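PDB 5IQK: beta-lactamase Rm3 from Uncultured bacterium, which hydrolyses the beta-lactam ring of antibiotics as a zinc-dependent subclass B3 metallo-beta-lactamase. Local coordinates for residues F20-Y25 with V34-P39; H42-G47 with F65-V70; S161-S166 with N174-D179. All coordinates share one frame; numbering follows the deposited sequence.

In the fold
The three contacts show how two beta sheets are each built and then joined in the alpha-beta/beta-alpha sandwich of the metallo-beta-lactamases. Contacts 1 and 2 lie in the same sheet, where Val-34 O and Ile-45 N, 2.7 Å apart, link neighbouring strands. Contact 3 forms a hairpin of the second sheet. Between the sheets, Asn-22 OD1 of contact 1 meets Ser-166 OG of contact 3 at 2.7 Å, and Asp-46 OD2 of contact 2 meets Tyr-177 OH of contact 3 at 2.7 Å. The side chain of Asp-179 in contact 3 is about 6 Å from a zinc ion, that of Tyr-25 in contact 1 about 11 Å.

Contact 1 of 3, residues F20-Y25 with V34-P39; sequences FGNTYY and VLVTSP
The carbonyl oxygen of Asn-22 is gripped from just past the end of strand 34-36 by the backbone of Thr-37, whose N donates to Asn-22 O at 2.9 Å, and by the CA-H of Val-36, a longer C-H...O contact. The hydroxyl of Thr-37 also lies near this oxygen, but only as a weak and unsettled partner. This is the open end of a beta hairpin formed by strands 23-25 and 34-36, and Asn-22 belongs to the type II' turn, from Phe-20 to Thr-23, that leads into it.

The Asn-22 side chain adds a second bond beside the first. With CG between the backbone N and the carbonyl carbon (chi1 60°), the amide swings toward the facing chain, and ND2 donates to Thr-37 O at 3.0 Å in a nearly straight bond (170°) that stays in the amide plane. The same ND2 lies 3.4 Å from Val-36 CG1. While this end of the amide clamps the two segments of the hairpin together, the other, OD1, takes its hydrogen bond from Ser-166 of the second sheet.

Further along, Tyr-24 and Leu-35 form the hydrogen-bonded antiparallel pair: Tyr-24 N donates to Leu-35 O at 2.7 Å, and Leu-35 N returns a bond to Tyr-24 O. On the face carrying Thr-23, Tyr-25, Val-34 and Val-36, the methyl CG2 of Thr-23 meets Val-34 CG1 at 3.6 Å. On the other face the phenol ring of Tyr-24 crosses the Thr-37 side chain at about a right angle, CE2 lying 3.9 Å from Thr-37 CG2. One water, at the edge of the ring and in its plane, joins the two tips, 2.7 Å from Tyr-24 OH and 3.0 Å from Thr-37 OG1.

Contact 2 of 3, residues H42-G47 with F65-V70; sequences HVLIDG and FRIEDV
His-42 carries the tight part of this contact, its imidazole wedged against Phe-65 and Asp-69, whereas Leu-44 packs more loosely and the polar rim of segment 65-70 is bridged by water. The imidazole runs alongside the Asp-69 side chain, NE2 of His-42 lying 3.7 Å from Asp-69 CB. The same NE2 comes 3.7 Å from Phe-65 CD1, the two rings oblique to each other with their planes at 74°. In the backbone, His-42 N donates to Asp-69 O at 2.8 Å, and His-42 O receives a C-H...O contact from Val-70 CA. The single parallel bridge between His-42 and Val-70 begins the pairing of strands 42-45 and 70-74, which with helix 53-62 between them make a beta-alpha-beta crossover; Leu-44 and Ile-67 also pack against that helix. Leu-44 CB rests 4.0 Å from Val-70 CG1, a methyl set anti to the backbone N (chi1 168°), while Leu-44 CD2 lies 4.4 Å from Ile-67 CD1.

On the solvent side, a water in the imidazole plane lies 2.9 Å from His-42 NE2; it accepts from Arg-66 N and donates to Asp-69 OD2 at 2.6 Å. Beyond it, in the exposed Arg-66, NE lies 3.5 Å from Glu-68 OE1, the oxygen well off the guanidinium plane, an attraction of charges only.

Contact 3 of 3, residues S161-S166 with N174-D179; sequences SWTWQS and NMVYAD
Met-175 lies across the indole of Trp-164, its partner in a hydrogen-bonded antiparallel pair, and touches it from the first side-chain carbon outward. CB sits over one face of the indole in a CH-pi contact, 3.6 Å from the centroid of the five-membered ring and only 3.3 Å from Trp-164 CE2. CG follows the ring toward its nitrogen, 3.4 Å from Trp-164 NE1. The chain then bends at chi2 (-63°), which carries SD to 4.0 Å from Ser-166 CB and leaves it in an oblique Met-aromatic contact with the indole. The terminal methyl CE heads for the other sheet, where Phe-20 and Thr-23 receive the side chain. Thr-23 OG1 also bonds Trp-164 NE1.

At the far rim of the indole, CZ3 meets Tyr-177 CB at 3.8 Å, in the ring plane. Just past the end of strand 171-178, Asp-179 N donates to Ser-161 OG at 2.9 Å in an almost straight bond (176°); Ser-161 OG is also hydrogen-bonded to Thr-152 OG1, and Asp-179 OD1 bonds ND1 of His-77, a zinc ligand. Such a hairpin, with its aromatic face buried between two sheets and one end behind a metal ligand, belongs to the alpha-beta/beta-alpha sandwich of the metallo-beta-lactamases.

Contact 1 of 3, residues F20-Y25 with V34-P39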
loop_
_atom_site.group_PDB
_atom_site.type_symbol
_atom_site.label_atom_id
_atom_site.label_comp_id
_atom_site.label_asym_id
_atom_site.label_seq_id
_atom_site.Cartn_x
_atom_site.Cartn_y
_atom_site.Cartn_z
ATOM N N PHE A 20 10.049 -0.764 -12.930
ATOM C CA PHE A 20 10.643 -1.857 -13.681
ATOM C C PHE A 20 9.591 -2.470 -14.589
ATOM O O PHE A 20 8.496 -2.798 -14.140
ATOM C CB PHE A 20 11.229 -2.916 -12.751
ATOM C CG PHE A 20 11.988 -3.988 -13.474
ATOM C CD1 PHE A 20 11.399 -5.217 -13.740
ATOM C CD2 PHE A 20 13.280 -3.760 -13.914
ATOM C CE1 PHE A 20 12.094 -6.203 -14.418
ATOM C CE2 PHE A 20 13.981 -4.740 -14.600
ATOM C CZ PHE A 20 13.388 -5.962 -14.852
ATOM N N GLY A 21 9.922 -2.608 -15.869
ATOM C CA GLY A 21 9.029 -3.213 -16.839
ATOM C C GLY A 21 7.672 -2.543 -16.912
ATOM O O GLY A 21 7.567 -1.351 -17.185
ATOM N N ASN A 22 6.627 -3.306 -16.627
ATOM C CA ASN A 22 5.268 -2.798 -16.715
ATOM C C ASN A 22 4.756 -2.234 -15.388
ATOM O O ASN A 22 3.558 -2.023 -15.236
ATOM C CB ASN A 22 4.320 -3.895 -17.214
ATOM C CG ASN A 22 4.299 -5.115 -16.297
ATOM O OD1 ASN A 22 5.322 -5.497 -15.731
ATOM N ND2 ASN A 22 3.125 -5.715 -16.133
ATOM N N THR A 23 5.664 -2.010 -14.441
ATOM C CA THR A 23 5.294 -1.465 -13.125
ATOM C C THR A 23 5.686 0.010 -13.003
ATOM O O THR A 23 6.857 0.350 -13.159
ATOM C CB THR A 23 5.960 -2.258 -11.983
ATOM O OG1 THR A 23 5.554 -3.635 -12.032
ATOM C CG2 THR A 23 5.578 -1.659 -10.605
ATOM N N TYR A 24 4.713 0.873 -12.711
ATOM C CA TYR A 24 4.964 2.318 -12.636
ATOM C C TYR A 24 4.520 2.895 -11.299
ATOM O O TYR A 24 3.547 2.412 -10.721
ATOM C CB TYR A 24 4.217 3.065 -13.723
ATOM C CG TYR A 24 4.564 2.624 -15.124
ATOM C CD1 TYR A 24 5.428 3.371 -15.900
ATOM C CD2 TYR A 24 4.027 1.461 -15.662
ATOM C CE1 TYR A 24 5.751 2.978 -17.192
ATOM C CE2 TYR A 24 4.345 1.067 -16.949
ATOM C CZ TYR A 24 5.211 1.831 -17.702
ATOM O OH TYR A 24 5.535 1.442 -18.983
ATOM N N TYR A 25 5.183 3.961 -10.857
ATOM C CA TYR A 25 4.734 4.737 -9.689
ATOM C C TYR A 25 3.825 5.897 -10.114
ATOM O O TYR A 25 4.203 6.697 -10.970
ATOM C CB TYR A 25 5.932 5.277 -8.918
ATOM C CG TYR A 25 5.563 5.886 -7.569
ATOM C CD1 TYR A 25 5.399 5.083 -6.452
ATOM C CD2 TYR A 25 5.368 7.251 -7.435
ATOM C CE1 TYR A 25 5.064 5.628 -5.211
ATOM C CE2 TYR A 25 5.036 7.819 -6.180
ATOM C CZ TYR A 25 4.881 6.994 -5.093
ATOM O OH TYR A 25 4.547 7.531 -3.873
ATOM N N VAL A 34 0.552 2.458 -7.273
ATOM C CA VAL A 34 1.365 1.762 -8.262
ATOM C C VAL A 34 0.482 1.222 -9.393
ATOM O O VAL A 34 -0.575 0.630 -9.142
ATOM C CB VAL A 34 2.173 0.599 -7.604
ATOM C CG1 VAL A 34 2.806 -0.316 -8.663
ATOM C CG2 VAL A 34 3.252 1.162 -6.678
ATOM N N LEU A 35 0.936 1.426 -10.624
ATOM C CA LEU A 35 0.236 0.962 -11.818
ATOM C C LEU A 35 1.008 -0.181 -12.474
ATOM O O LEU A 35 2.204 -0.062 -12.737
ATOM C CB LEU A 35 0.051 2.122 -12.799
ATOM C CG LEU A 35 -0.796 1.874 -14.049
ATOM C CD1 LEU A 35 -2.267 1.755 -13.678
ATOM C CD2 LEU A 35 -0.564 3.005 -15.067
ATOM N N VAL A 36 0.322 -1.295 -12.707
ATOM C CA VAL A 36 0.921 -2.445 -13.356
ATOM C C VAL A 36 0.126 -2.714 -14.638
ATOM O O VAL A 36 -1.049 -3.073 -14.584
ATOM C CB VAL A 36 0.928 -3.707 -12.452
ATOM C CG1 VAL A 36 1.761 -4.809 -13.112
ATOM C CG2 VAL A 36 1.443 -3.377 -11.040
ATOM N N THR A 37 0.770 -2.538 -15.782
ATOM C CA THR A 37 0.052 -2.424 -17.048
ATOM C C THR A 37 0.085 -3.687 -17.909
ATOM O O THR A 37 0.960 -4.542 -17.761
ATOM C CB THR A 37 0.626 -1.277 -17.892
ATOM O OG1 THR A 37 1.982 -1.578 -18.240
ATOM C CG2 THR A 37 0.583 0.051 -17.114
ATOM N N SER A 38 -0.878 -3.781 -18.818
ATOM C CA SER A 38 -0.865 -4.807 -19.857
ATOM C C SER A 38 -1.745 -4.336 -21.006
ATOM O O SER A 38 -2.505 -3.382 -20.861
ATOM C CB SER A 38 -1.353 -6.154 -19.317
ATOM O OG SER A 38 -2.763 -6.260 -19.412
ATOM N N PRO A 39 -1.637 -4.993 -22.171
ATOM C CA PRO A 39 -2.499 -4.590 -23.289
ATOM C C PRO A 39 -3.964 -4.975 -23.071
ATOM O O PRO A 39 -4.836 -4.526 -23.814
ATOM C CB PRO A 39 -1.896 -5.337 -24.479
ATOM C CG PRO A 39 -1.180 -6.498 -23.881
ATOM C CD PRO A 39 -0.654 -6.017 -22.565
HETATM O O HOH W 1 4.241 -0.742 -19.950
#

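Contact 2 of 3, residues H42-G47 with F65-V70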
loop_
_atom_site.group_PDB
_atom_site.type_symbol
_atom_site.label_atom_id
_atom_site.label_comp_id
_atom_site.label_asym_id
_atom_site.label_seq_id
_atom_site.Cartn_x
_atom_site.Cartn_y
_atom_site.Cartn_z
ATOM N N HIS A 42 -5.116 -2.630 -16.930
ATOM C CA HIS A 42 -4.144 -2.454 -15.862
ATOM C C HIS A 42 -4.658 -2.736 -14.456
ATOM O O HIS A 42 -5.859 -2.765 -14.190
ATOM C CB HIS A 42 -3.593 -1.027 -15.859
ATOM C CG HIS A 42 -3.400 -0.445 -17.220
ATOM N ND1 HIS A 42 -2.747 -1.113 -18.236
ATOM C CD2 HIS A 42 -3.796 0.739 -17.742
ATOM C CE1 HIS A 42 -2.733 -0.357 -19.318
ATOM N NE2 HIS A 42 -3.363 0.773 -19.046
ATOM N N VAL A 43 -3.699 -2.907 -13.564
ATOM C CA VAL A 43 -3.961 -3.040 -12.134
ATOM C C VAL A 43 -3.427 -1.793 -11.445
ATOM O O VAL A 43 -2.335 -1.319 -11.769
ATOM C CB VAL A 43 -3.304 -4.284 -11.549
ATOM C CG1 VAL A 43 -3.577 -4.376 -10.027
ATOM C CG2 VAL A 43 -3.822 -5.528 -12.256
ATOM N N LEU A 44 -4.220 -1.246 -10.525
ATOM C CA LEU A 44 -3.821 -0.074 -9.757
ATOM C C LEU A 44 -3.809 -0.447 -8.294
ATOM O O LEU A 44 -4.748 -1.072 -7.818
ATOM C CB LEU A 44 -4.768 1.099 -10.011
ATOM C CG LEU A 44 -4.477 2.414 -9.297
ATOM C CD1 LEU A 44 -3.118 2.941 -9.723
ATOM C CD2 LEU A 44 -5.567 3.433 -9.597
ATOM N N ILE A 45 -2.728 -0.105 -7.604
ATOM C CA ILE A 45 -2.601 -0.420 -6.189
ATOM C C ILE A 45 -2.654 0.846 -5.352
ATOM O O ILE A 45 -1.812 1.735 -5.501
ATOM C CB ILE A 45 -1.301 -1.185 -5.892
ATOM C CG1 ILE A 45 -1.181 -2.398 -6.819
ATOM C CG2 ILE A 45 -1.260 -1.647 -4.434
ATOM C CD1 ILE A 45 0.048 -3.230 -6.563
ATOM N N ASP A 46 -3.668 0.888 -4.483
ATOM C CA ASP A 46 -3.944 1.951 -3.510
ATOM C C ASP A 46 -4.419 3.260 -4.149
ATOM O O ASP A 46 -4.180 3.529 -5.338
ATOM C CB ASP A 46 -2.728 2.193 -2.624
ATOM C CG ASP A 46 -2.806 1.417 -1.316
ATOM O OD1 ASP A 46 -3.863 0.793 -1.056
ATOM O OD2 ASP A 46 -1.827 1.457 -0.540
ATOM N N GLY A 47 -5.127 4.050 -3.346
ATOM C CA GLY A 47 -5.844 5.213 -3.838
ATOM C C GLY A 47 -5.566 6.515 -3.102
ATOM O O GLY A 47 -6.154 7.553 -3.423
ATOM N N PHE A 65 -1.111 6.420 -20.065
ATOM C CA PHE A 65 -2.160 5.424 -19.860
ATOM C C PHE A 65 -3.480 6.088 -19.483
ATOM O O PHE A 65 -3.545 7.309 -19.343
ATOM C CB PHE A 65 -1.734 4.413 -18.789
ATOM C CG PHE A 65 -0.458 3.687 -19.121
ATOM C CD1 PHE A 65 -0.431 2.732 -20.136
ATOM C CD2 PHE A 65 0.720 3.976 -18.445
ATOM C CE1 PHE A 65 0.742 2.064 -20.460
ATOM C CE2 PHE A 65 1.895 3.310 -18.758
ATOM C CZ PHE A 65 1.906 2.351 -19.772
ATOM N N ARG A 66 -4.525 5.285 -19.300
ATOM C CA ARG A 66 -5.853 5.816 -18.991
ATOM C C ARG A 66 -6.497 5.111 -17.801
ATOM O O ARG A 66 -6.393 3.894 -17.669
ATOM C CB ARG A 66 -6.785 5.701 -20.194
ATOM C CG ARG A 66 -6.241 6.308 -21.476
ATOM C CD ARG A 66 -7.132 5.967 -22.645
ATOM N NE ARG A 66 -8.460 6.558 -22.498
ATOM C CZ ARG A 66 -9.596 5.925 -22.777
ATOM N NH1 ARG A 66 -9.570 4.681 -23.246
ATOM N NH2 ARG A 66 -10.759 6.547 -22.613
ATOM N N ILE A 67 -7.172 5.885 -16.955
ATOM C CA ILE A 67 -7.878 5.335 -15.799
ATOM C C ILE A 67 -8.975 4.397 -16.299
ATOM O O ILE A 67 -9.327 3.425 -15.640
ATOM C CB ILE A 67 -8.486 6.453 -14.913
ATOM C CG1 ILE A 67 -9.124 5.861 -13.646
ATOM C CG2 ILE A 67 -9.490 7.290 -15.696
ATOM C CD1 ILE A 67 -8.139 5.139 -12.773
ATOM N N GLU A 68 -9.468 4.664 -17.510
ATOM C CA GLU A 68 -10.527 3.863 -18.099
ATOM C C GLU A 68 -10.047 2.445 -18.388
ATOM O O GLU A 68 -10.853 1.536 -18.578
ATOM C CB GLU A 68 -11.036 4.518 -19.396
ATOM C CG GLU A 68 -11.806 5.814 -19.182
ATOM C CD GLU A 68 -10.901 7.034 -19.075
ATOM O OE1 GLU A 68 -9.666 6.888 -19.230
ATOM O OE2 GLU A 68 -11.425 8.139 -18.822
ATOM N N ASP A 69 -8.733 2.259 -18.443
ATOM C CA ASP A 69 -8.172 0.952 -18.765
ATOM C C ASP A 69 -7.770 0.169 -17.519
ATOM O O ASP A 69 -7.302 -0.963 -17.613
ATOM C CB ASP A 69 -6.975 1.106 -19.698
ATOM C CG ASP A 69 -7.385 1.593 -21.081
ATOM O OD1 ASP A 69 -8.501 1.249 -21.518
ATOM O OD2 ASP A 69 -6.601 2.315 -21.721
ATOM N N VAL A 70 -7.932 0.784 -16.353
ATOM C CA VAL A 70 -7.719 0.071 -15.101
ATOM C C VAL A 70 -8.865 -0.904 -14.880
ATOM O O VAL A 70 -10.021 -0.506 -14.842
ATOM C CB VAL A 70 -7.604 1.048 -13.918
ATOM C CG1 VAL A 70 -7.682 0.298 -12.575
ATOM C CG2 VAL A 70 -6.316 1.828 -14.025
HETATM O O HOH W 2 -4.180 2.840 -20.845
#

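Contact 3 of 3, residues S161-S166 with N174-D179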
loop_
_atom_site.group_PDB
_atom_site.type_symbol
_atom_site.label_atom_id
_atom_site.label_comp_id
_atom_site.label_asym_id
_atom_site.label_seq_id
_atom_site.Cartn_x
_atom_site.Cartn_y
_atom_site.Cartn_z
ATOM N N SER A 161 -0.378 -7.139 1.821
ATOM C CA SER A 161 0.721 -6.820 0.916
ATOM C C SER A 161 0.549 -7.638 -0.373
ATOM O O SER A 161 -0.128 -8.671 -0.371
ATOM C CB SER A 161 2.070 -7.110 1.576
ATOM O OG SER A 161 2.234 -6.325 2.752
ATOM N N TRP A 162 1.164 -7.181 -1.463
ATOM C CA TRP A 162 0.937 -7.757 -2.783
ATOM C C TRP A 162 2.248 -8.071 -3.490
ATOM O O TRP A 162 3.193 -7.289 -3.421
ATOM C CB TRP A 162 0.121 -6.794 -3.652
ATOM C CG TRP A 162 -1.278 -6.571 -3.160
ATOM C CD1 TRP A 162 -1.706 -5.596 -2.299
ATOM C CD2 TRP A 162 -2.434 -7.345 -3.497
ATOM N NE1 TRP A 162 -3.062 -5.722 -2.084
ATOM C CE2 TRP A 162 -3.530 -6.782 -2.815
ATOM C CE3 TRP A 162 -2.649 -8.453 -4.318
ATOM C CZ2 TRP A 162 -4.822 -7.297 -2.931
ATOM C CZ3 TRP A 162 -3.933 -8.961 -4.433
ATOM C CH2 TRP A 162 -5.002 -8.385 -3.735
ATOM N N THR A 163 2.299 -9.209 -4.177
ATOM C CA THR A 163 3.464 -9.552 -4.984
ATOM C C THR A 163 3.063 -9.917 -6.399
ATOM O O THR A 163 1.971 -10.424 -6.651
ATOM C CB THR A 163 4.259 -10.736 -4.413
ATOM O OG1 THR A 163 3.406 -11.892 -4.339
ATOM C CG2 THR A 163 4.828 -10.406 -3.040
ATOM N N TRP A 164 3.982 -9.667 -7.318
ATOM C CA TRP A 164 3.814 -10.025 -8.713
ATOM C C TRP A 164 5.178 -9.984 -9.374
ATOM O O TRP A 164 6.149 -9.539 -8.765
ATOM C CB TRP A 164 2.837 -9.068 -9.403
ATOM C CG TRP A 164 3.336 -7.651 -9.508
ATOM C CD1 TRP A 164 3.886 -7.054 -10.603
ATOM C CD2 TRP A 164 3.339 -6.658 -8.470
ATOM N NE1 TRP A 164 4.219 -5.755 -10.325
ATOM C CE2 TRP A 164 3.896 -5.484 -9.020
ATOM C CE3 TRP A 164 2.921 -6.647 -7.138
ATOM C CZ2 TRP A 164 4.050 -4.319 -8.288
ATOM C CZ3 TRP A 164 3.075 -5.482 -6.403
ATOM C CH2 TRP A 164 3.631 -4.337 -6.975
ATOM N N GLN A 165 5.248 -10.410 -10.633
ATOM C CA GLN A 165 6.488 -10.310 -11.393
ATOM C C GLN A 165 6.345 -9.304 -12.522
ATOM O O GLN A 165 5.281 -9.179 -13.117
ATOM C CB GLN A 165 6.899 -11.669 -11.983
ATOM C CG GLN A 165 7.044 -12.781 -10.978
ATOM C CD GLN A 165 7.888 -13.929 -11.500
ATOM O OE1 GLN A 165 8.036 -14.113 -12.714
ATOM N NE2 GLN A 165 8.455 -14.705 -10.582
ATOM N N SER A 166 7.426 -8.585 -12.796
ATOM C CA SER A 166 7.488 -7.690 -13.941
ATOM C C SER A 166 8.745 -8.019 -14.717
ATOM O O SER A 166 9.787 -8.297 -14.125
ATOM C CB SER A 166 7.487 -6.221 -13.515
ATOM O OG SER A 166 6.172 -5.790 -13.223
ATOM N N ASN A 174 10.990 -9.942 -9.055
ATOM C CA ASN A 174 9.907 -10.055 -8.087
ATOM C C ASN A 174 9.574 -8.700 -7.475
ATOM O O ASN A 174 10.428 -8.061 -6.858
ATOM C CB ASN A 174 10.263 -11.067 -6.995
ATOM C CG ASN A 174 10.529 -12.445 -7.554
ATOM O OD1 ASN A 174 9.733 -12.965 -8.329
ATOM N ND2 ASN A 174 11.661 -13.037 -7.181
ATOM N N MET A 175 8.333 -8.268 -7.668
ATOM C CA MET A 175 7.877 -6.978 -7.177
ATOM C C MET A 175 7.094 -7.177 -5.897
ATOM O O MET A 175 6.362 -8.153 -5.740
ATOM C CB MET A 175 7.002 -6.272 -8.204
ATOM C CG MET A 175 7.505 -6.402 -9.636
ATOM S SD MET A 175 9.119 -5.647 -9.911
ATOM C CE MET A 175 8.654 -3.917 -9.940
ATOM N N VAL A 176 7.257 -6.240 -4.976
ATOM C CA VAL A 176 6.561 -6.304 -3.702
ATOM C C VAL A 176 5.985 -4.938 -3.379
ATOM O O VAL A 176 6.710 -3.943 -3.389
ATOM C CB VAL A 176 7.498 -6.752 -2.557
ATOM C CG1 VAL A 176 6.735 -6.744 -1.216
ATOM C CG2 VAL A 176 8.072 -8.153 -2.831
ATOM N N TYR A 177 4.684 -4.894 -3.092
ATOM C CA TYR A 177 4.053 -3.719 -2.519
ATOM C C TYR A 177 3.774 -4.068 -1.068
ATOM O O TYR A 177 2.889 -4.879 -0.798
ATOM C CB TYR A 177 2.757 -3.349 -3.256
ATOM C CG TYR A 177 2.161 -2.014 -2.842
ATOM C CD1 TYR A 177 2.422 -0.860 -3.575
ATOM C CD2 TYR A 177 1.351 -1.900 -1.713
ATOM C CE1 TYR A 177 1.883 0.362 -3.210
ATOM C CE2 TYR A 177 0.816 -0.675 -1.330
ATOM C CZ TYR A 177 1.081 0.447 -2.086
ATOM O OH TYR A 177 0.547 1.656 -1.718
ATOM N N ALA A 178 4.554 -3.501 -0.152
ATOM C CA ALA A 178 4.440 -3.861 1.261
ATOM C C ALA A 178 3.548 -2.886 1.994
ATOM O O ALA A 178 3.721 -1.670 1.911
ATOM C CB ALA A 178 5.807 -3.912 1.916
ATOM N N ASP A 179 2.579 -3.431 2.712
ATOM C CA ASP A 179 1.728 -2.595 3.524
ATOM C C ASP A 179 2.520 -1.993 4.680
ATOM O O ASP A 179 3.586 -2.491 5.054
ATOM C CB ASP A 179 0.538 -3.389 4.067
ATOM C CG ASP A 179 -0.539 -2.483 4.636
ATOM O OD1 ASP A 179 -0.543 -1.270 4.281
ATOM O OD2 ASP A 179 -1.355 -2.966 5.435
#